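Local coordinates for L-asparaginase 1 (Escherichia coli, PDB 6NXC), which catalyses the hydrolysis of L-asparagine to L-aspartate and ammonium, working as a homotetramer with a separate asparagine site for allosteric activation, at residues Arg53-Met58 / Pro67-His72. The protein carries 1 engineered substitution. Sequence-based numbering, arbitrary orientation.
Sequences RQLALM and PDFTIH
Leu55, in the last turn of helix 50-56, reaches strand 68-78 with a single methyl group, and that methyl meets both Ile71 and Phe69. The tighter touch is methyl to methyl: Leu55 CD1 lies 3.7 Å from Ile71 CD1, at the far end of the isoleucine's longer branch. On Ile71 the CG1 arm stands anti to the carbonyl carbon (chi1 -57°) and then runs extended (chi2 165°), which carries CD1 out from the strand to the leucine. The second touch is looser, with Leu55 CD1 approaching Phe69 CE2 obliquely at 4.2 Å. Pro67 O lies in plane at the edge of the phenylalanine ring. Phe69 and Ile71 are two apart on the strand, so both side chains leave the same face of the sheet and the leucine methyl bears on the pair.

No hydrogen bond links the two segments; the polar groups named here pair within their own segment or with other parts of the chain. Past Leu55 the helix unwinds: Met58 N bonds to Leu55 O at 3.2 Å, and His62 NE2 is also hydrogen-bonded to that carbonyl. The strand is held through Asp68, Thr70 and His72, which bond to the backbone of the neighbouring strand 25-32 and Lys24 just before it.

Helix 148-161 lies against two of these side chains, Leu152 touching Leu55 and Leu156 touching Phe69, while Tyr30 of strand 25-32 meets Ile71. The contact thus joins the short helix to the outermost strand, within this chain, of the N-terminal domain's mixed sheet, away from both asparagine sites. It is a small hydrophobic contact of three carbon atoms, 94 Å² counting both sides, with no directional bond between the two segments to fix the helix on the sheet.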
ATOM      1  N   ARG B  53     -23.909  -3.301  29.137  1.00 27.82           N
ATOM      2  CA  ARG B  53     -24.030  -4.726  29.575  1.00 25.63           C
ATOM      3  C   ARG B  53     -23.007  -5.539  28.777  1.00 24.63           C
ATOM      4  O   ARG B  53     -22.340  -6.416  29.351  1.00 21.11           O
ATOM      5  CB  ARG B  53     -25.473  -5.217  29.405  1.00 29.13           C
ATOM      6  CG  ARG B  53     -25.658  -6.722  29.612  1.00 26.39           C
ATOM      7  CD  ARG B  53     -25.282  -7.019  31.079  1.00 26.02           C
ATOM      8  NE  ARG B  53     -25.620  -8.375  31.488  1.00 25.19           N
ATOM      9  CZ  ARG B  53     -25.231  -8.972  32.633  1.00 28.61           C
ATOM     10  NH1 ARG B  53     -24.475  -8.336  33.505  1.00 27.04           N
ATOM     11  NH2 ARG B  53     -25.559 -10.238  32.839  1.00 36.62           N
ATOM     12  N   GLN B  54     -22.838  -5.284  27.469  1.00 25.85           N
ATOM     13  CA  GLN B  54     -21.939  -6.133  26.658  1.00 26.60           C
ATOM     14  C   GLN B  54     -20.514  -5.915  27.183  1.00 20.23           C
ATOM     15  O   GLN B  54     -19.764  -6.921  27.373  1.00 22.50           O
ATOM     16  CB  GLN B  54     -21.986  -5.779  25.157  1.00 34.20           C
ATOM     17  CG  GLN B  54     -23.280  -6.131  24.427  1.00 45.20           C
ATOM     18  CD  GLN B  54     -23.568  -5.195  23.265  1.00 50.61           C
ATOM     19  OE1 GLN B  54     -23.318  -3.993  23.328  1.00 57.44           O
ATOM     20  NE2 GLN B  54     -24.088  -5.724  22.165  1.00 47.76           N
ATOM     21  N   LEU B  55     -20.140  -4.670  27.541  1.00 19.62           N
ATOM     22  CA  LEU B  55     -18.763  -4.423  28.039  1.00 20.16           C
ATOM     23  C   LEU B  55     -18.578  -5.001  29.434  1.00 20.63           C
ATOM     24  O   LEU B  55     -17.450  -5.480  29.670  1.00 20.44           O
ATOM     25  CB  LEU B  55     -18.458  -2.931  28.030  1.00 21.34           C
ATOM     26  CG  LEU B  55     -18.469  -2.310  26.640  1.00 24.89           C
ATOM     27  CD1 LEU B  55     -18.133  -0.836  26.753  1.00 29.00           C
ATOM     28  CD2 LEU B  55     -17.511  -2.977  25.702  1.00 24.99           C
ATOM     29  N   ALA B  56     -19.604  -5.019  30.279  1.00 21.63           N
ATOM     30  CA  ALA B  56     -19.546  -5.679  31.595  1.00 22.73           C
ATOM     31  C   ALA B  56     -19.151  -7.150  31.430  1.00 21.03           C
ATOM     32  O   ALA B  56     -18.543  -7.725  32.362  1.00 21.74           O
ATOM     33  CB  ALA B  56     -20.899  -5.534  32.280  1.00 24.61           C
ATOM     34  N   LEU B  57     -19.641  -7.826  30.365  1.00 21.49           N
ATOM     35  CA  LEU B  57     -19.444  -9.278  30.127  1.00 22.18           C
ATOM     36  C   LEU B  57     -18.112  -9.633  29.444  1.00 24.87           C
ATOM     37  O   LEU B  57     -17.888 -10.831  29.124  1.00 27.58           O
ATOM     38  CB  LEU B  57     -20.663  -9.711  29.325  1.00 21.14           C
ATOM     39  CG  LEU B  57     -21.992  -9.613  30.053  1.00 24.10           C
ATOM     40  CD1 LEU B  57     -23.062  -9.828  29.004  1.00 29.88           C
ATOM     41  CD2 LEU B  57     -22.068 -10.665  31.160  1.00 30.89           C
ATOM     42  N   MET B  58     -17.291  -8.632  29.075  1.00 22.17           N
ATOM     43  CA  MET B  58     -16.056  -8.859  28.287  1.00 25.23           C
ATOM     44  C   MET B  58     -14.861  -8.630  29.190  1.00 27.70           C
ATOM     45  O   MET B  58     -14.495  -7.516  29.554  1.00 23.60           O
ATOM     46  CB  MET B  58     -15.980  -7.913  27.101  1.00 26.48           C
ATOM     47  CG  MET B  58     -17.030  -8.226  26.090  1.00 28.41           C
ATOM     48  SD  MET B  58     -17.023  -7.006  24.779  1.00 37.74           S
ATOM     49  CE  MET B  58     -18.277  -7.746  23.732  1.00 43.89           C
ATOM     50  N   PRO B  67      -7.539   1.159  32.045  1.00 17.75           N
ATOM     51  CA  PRO B  67      -7.988   2.324  32.822  1.00 16.18           C
ATOM     52  C   PRO B  67      -9.405   1.982  33.305  1.00 15.60           C
ATOM     53  O   PRO B  67     -10.124   1.103  32.677  1.00 18.61           O
ATOM     54  CB  PRO B  67      -8.135   3.476  31.846  1.00 17.13           C
ATOM     55  CG  PRO B  67      -8.384   2.758  30.501  1.00 17.72           C
ATOM     56  CD  PRO B  67      -7.507   1.508  30.617  1.00 18.38           C
ATOM     57  N   ASP B  68      -9.857   2.589  34.396  1.00 15.04           N
ATOM     58  CA  ASP B  68     -11.313   2.643  34.741  1.00 18.45           C
ATOM     59  C   ASP B  68     -12.040   3.534  33.699  1.00 14.86           C
ATOM     60  O   ASP B  68     -11.394   4.472  33.042  1.00 17.59           O
ATOM     61  CB  ASP B  68     -11.566   3.258  36.091  1.00 18.96           C
ATOM     62  CG  ASP B  68     -11.132   2.357  37.240  1.00 26.52           C
ATOM     63  OD1 ASP B  68     -11.305   1.164  37.105  1.00 27.46           O
ATOM     64  OD2 ASP B  68     -10.629   2.862  38.233  1.00 36.22           O
ATOM     65  N   PHE B  69     -13.281   3.202  33.397  1.00 17.89           N
ATOM     66  CA  PHE B  69     -14.053   4.050  32.471  1.00 19.49           C
ATOM     67  C   PHE B  69     -15.495   4.173  32.937  1.00 22.13           C
ATOM     68  O   PHE B  69     -16.048   3.272  33.571  1.00 18.58           O
ATOM     69  CB  PHE B  69     -13.876   3.561  31.032  1.00 21.05           C
ATOM     70  CG  PHE B  69     -14.331   2.171  30.761  1.00 21.11           C
ATOM     71  CD1 PHE B  69     -13.517   1.053  31.006  1.00 22.13           C
ATOM     72  CD2 PHE B  69     -15.609   1.959  30.286  1.00 28.15           C
ATOM     73  CE1 PHE B  69     -14.010  -0.236  30.768  1.00 25.52           C
ATOM     74  CE2 PHE B  69     -16.079   0.667  30.068  1.00 31.21           C
ATOM     75  CZ  PHE B  69     -15.287  -0.426  30.334  1.00 29.62           C
ATOM     76  N   THR B  70     -16.116   5.227  32.476  1.00 19.75           N
ATOM     77  CA  THR B  70     -17.507   5.608  32.806  1.00 19.98           C
ATOM     78  C   THR B  70     -18.208   5.877  31.470  1.00 21.32           C
ATOM     79  O   THR B  70     -17.644   6.672  30.707  1.00 22.52           O
ATOM     80  CB  THR B  70     -17.513   6.879  33.663  1.00 22.77           C
ATOM     81  OG1 THR B  70     -16.855   6.512  34.865  1.00 26.88           O
ATOM     82  CG2 THR B  70     -18.930   7.270  34.040  1.00 31.77           C
ATOM     83  N   ILE B  71     -19.299   5.171  31.165  1.00 20.18           N
ATOM     84  CA  ILE B  71     -20.120   5.413  29.928  1.00 19.94           C
ATOM     85  C   ILE B  71     -21.267   6.370  30.218  1.00 22.69           C
ATOM     86  O   ILE B  71     -22.120   6.064  31.100  1.00 23.80           O
ATOM     87  CB  ILE B  71     -20.625   4.068  29.336  1.00 24.18           C
ATOM     88  CG1 ILE B  71     -19.433   3.176  29.050  1.00 24.84           C
ATOM     89  CG2 ILE B  71     -21.541   4.273  28.083  1.00 27.58           C
ATOM     90  CD1 ILE B  71     -19.844   1.765  28.813  1.00 33.79           C
ATOM     91  N   HIS B  72     -21.372   7.405  29.383  1.00 18.23           N
ATOM     92  CA  HIS B  72     -22.513   8.327  29.277  1.00 17.98           C
ATOM     93  C   HIS B  72     -23.236   7.928  27.999  1.00 19.40           C
ATOM     94  O   HIS B  72     -22.715   8.197  26.955  1.00 18.48           O
ATOM     95  CB  HIS B  72     -22.053   9.775  29.322  1.00 23.47           C
ATOM     96  CG  HIS B  72     -23.213  10.694  29.029  1.00 29.18           C
ATOM     97  ND1 HIS B  72     -23.078  11.919  28.301  1.00 38.06           N
ATOM     98  CD2 HIS B  72     -24.527  10.535  29.288  1.00 35.04           C
ATOM     99  CE1 HIS B  72     -24.278  12.445  28.152  1.00 38.53           C
ATOM    100  NE2 HIS B  72     -25.191  11.581  28.708  1.00 33.83           N
TER